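Side-chain contact in beta-agarase D (Zobellia galactanivorans, PDB 4ASM), which cleaves the beta-1,4-linkages between galactose and 3,6-anhydro-galactose in agarose, at random along the chain and with retention of the anomeric configuration: residues V189-R192 with F196-Y199. Residues are numbered along the deposited sequence; the frame is centred on the assembly and turned at random.
Sequences VFIR and FKDY
Val189 and Tyr199 form a hydrogen-bonded pair in the antiparallel hairpin of strands 183-191 and 197-199, part of the catalytic GH16 domain, whose family fold is a beta-jelly roll. Val189 N donates to Tyr199 O, and Tyr199 N returns a nearly straight bond to Val189 O (2.9 Å). On the same face, Val189 CG2 lies beside Tyr199 CB at 3.9 Å. Phe190 follows as a non-hydrogen-bonded pair with Asp198, its side chain on the other face of the sheet. With CG anti to the carbonyl carbon (chi1 -61°), the ring runs alongside the carboxylate, the two planes 31° apart, and Phe190 CE1 comes within 3.3 Å of Asp198 CG. Asp198 OD1, buried here without a hydrogen-bonding partner, also lies against this ring corner, and the nearly parallel ring of His188 meets Phe190 as well. Phe190 also approaches the side chain of Glu160, the probable nucleophile, consistent with this face lining the substrate cleft. Were Phe190 replaced by an alanine, the Asp198 carboxylate and the Phe196 ring would probably lose the aromatic neighbour they share and be held less firmly. Ile191 returns to the face of Val189, pairing with Lys197 through two backbone bonds; Ile191 CD1 rests on the lysine's aliphatic chain, 3.8 Å from Lys197 CD. Arg192, probably a substrate-binding residue, doubles back through bends at chi2 and chi3, bringing its guanidinium to the edge of the Phe196 ring, planes 78° apart. Phe196 CE1 lies 4.1 Å from Arg192 NH1 and, slightly closer, 3.8 Å from Phe190 CD1.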
loop_
_atom_site.group_PDB
_atom_site.type_symbol
_atom_site.label_atom_id
_atom_site.label_comp_id
_atom_site.label_asym_id
_atom_site.label_seq_id
_atom_site.Cartn_x
_atom_site.Cartn_y
_atom_site.Cartn_z
ATOM N N VAL A 189 4.544 -9.680 5.182
ATOM C CA VAL A 189 5.798 -10.413 5.341
ATOM C C VAL A 189 5.712 -11.690 4.505
ATOM O O VAL A 189 4.648 -12.309 4.414
ATOM C CB VAL A 189 6.185 -10.695 6.844
ATOM C CG1 VAL A 189 6.426 -9.380 7.585
ATOM C CG2 VAL A 189 5.151 -11.584 7.577
ATOM N N PHE A 190 6.843 -12.081 3.913
ATOM C CA PHE A 190 6.873 -13.242 2.995
ATOM C C PHE A 190 7.967 -14.218 3.342
ATOM O O PHE A 190 9.045 -13.821 3.749
ATOM C CB PHE A 190 7.163 -12.803 1.550
ATOM C CG PHE A 190 6.142 -11.859 0.963
ATOM C CD1 PHE A 190 5.033 -12.345 0.282
ATOM C CD2 PHE A 190 6.332 -10.475 1.058
ATOM C CE1 PHE A 190 4.088 -11.441 -0.272
ATOM C CE2 PHE A 190 5.418 -9.593 0.500
ATOM C CZ PHE A 190 4.304 -10.082 -0.159
ATOM N N ILE A 191 7.682 -15.495 3.113
ATOM C CA ILE A 191 8.746 -16.439 2.783
ATOM C C ILE A 191 8.782 -16.508 1.262
ATOM O O ILE A 191 7.754 -16.680 0.618
ATOM C CB ILE A 191 8.494 -17.858 3.332
ATOM C CG1 ILE A 191 8.138 -17.809 4.809
ATOM C CG2 ILE A 191 9.758 -18.719 3.134
ATOM C CD1 ILE A 191 8.043 -19.201 5.484
ATOM N N ARG A 192 9.976 -16.345 0.697
ATOM C CA ARG A 192 10.157 -16.403 -0.746
ATOM C C ARG A 192 10.118 -17.854 -1.215
ATOM O O ARG A 192 10.327 -18.758 -0.404
ATOM C CB ARG A 192 11.505 -15.790 -1.161
ATOM C CG ARG A 192 11.814 -14.365 -0.701
ATOM C CD ARG A 192 10.691 -13.416 -1.021
ATOM N NE ARG A 192 10.273 -13.544 -2.412
ATOM C CZ ARG A 192 9.111 -13.114 -2.891
ATOM N NH1 ARG A 192 8.224 -12.503 -2.100
ATOM N NH2 ARG A 192 8.838 -13.307 -4.174
ATOM N N PHE A 196 6.953 -20.568 -0.522
ATOM C CA PHE A 196 6.276 -19.270 -0.599
ATOM C C PHE A 196 5.101 -19.169 0.368
ATOM O O PHE A 196 4.183 -20.007 0.352
ATOM C CB PHE A 196 5.789 -18.963 -2.017
ATOM C CG PHE A 196 5.097 -17.627 -2.119
ATOM C CD1 PHE A 196 5.838 -16.455 -2.094
ATOM C CD2 PHE A 196 3.710 -17.552 -2.165
ATOM C CE1 PHE A 196 5.211 -15.218 -2.173
ATOM C CE2 PHE A 196 3.069 -16.307 -2.236
ATOM C CZ PHE A 196 3.838 -15.146 -2.229
ATOM N N LYS A 197 5.141 -18.119 1.189
ATOM C CA LYS A 197 4.045 -17.781 2.105
ATOM C C LYS A 197 3.913 -16.269 2.187
ATOM O O LYS A 197 4.907 -15.550 2.125
ATOM C CB LYS A 197 4.300 -18.344 3.501
ATOM C CG LYS A 197 4.421 -19.852 3.524
ATOM C CD LYS A 197 4.434 -20.403 4.921
ATOM C CE LYS A 197 4.624 -21.911 4.898
ATOM N NZ LYS A 197 3.437 -22.617 4.368
ATOM N N ASP A 198 2.671 -15.813 2.353
ATOM C CA ASP A 198 2.357 -14.385 2.377
ATOM C C ASP A 198 1.429 -14.105 3.556
ATOM O O ASP A 198 0.378 -14.719 3.674
ATOM C CB ASP A 198 1.678 -14.037 1.048
ATOM C CG ASP A 198 1.275 -12.568 0.935
ATOM O OD1 ASP A 198 1.602 -11.763 1.822
ATOM O OD2 ASP A 198 0.620 -12.226 -0.067
ATOM N N TYR A 199 1.853 -13.212 4.444
ATOM C CA TYR A 199 0.980 -12.701 5.507
ATOM C C TYR A 199 0.726 -11.194 5.358
ATOM O O TYR A 199 1.645 -10.434 5.104
ATOM C CB TYR A 199 1.587 -12.946 6.887
ATOM C CG TYR A 199 0.716 -12.340 7.956
ATOM C CD1 TYR A 199 -0.447 -12.987 8.354
ATOM C CD2 TYR A 199 1.026 -11.103 8.521
ATOM C CE1 TYR A 199 -1.300 -12.430 9.309
ATOM C CE2 TYR A 199 0.185 -10.521 9.488
ATOM C CZ TYR A 199 -0.975 -11.203 9.870
ATOM O OH TYR A 199 -1.807 -10.670 10.831
#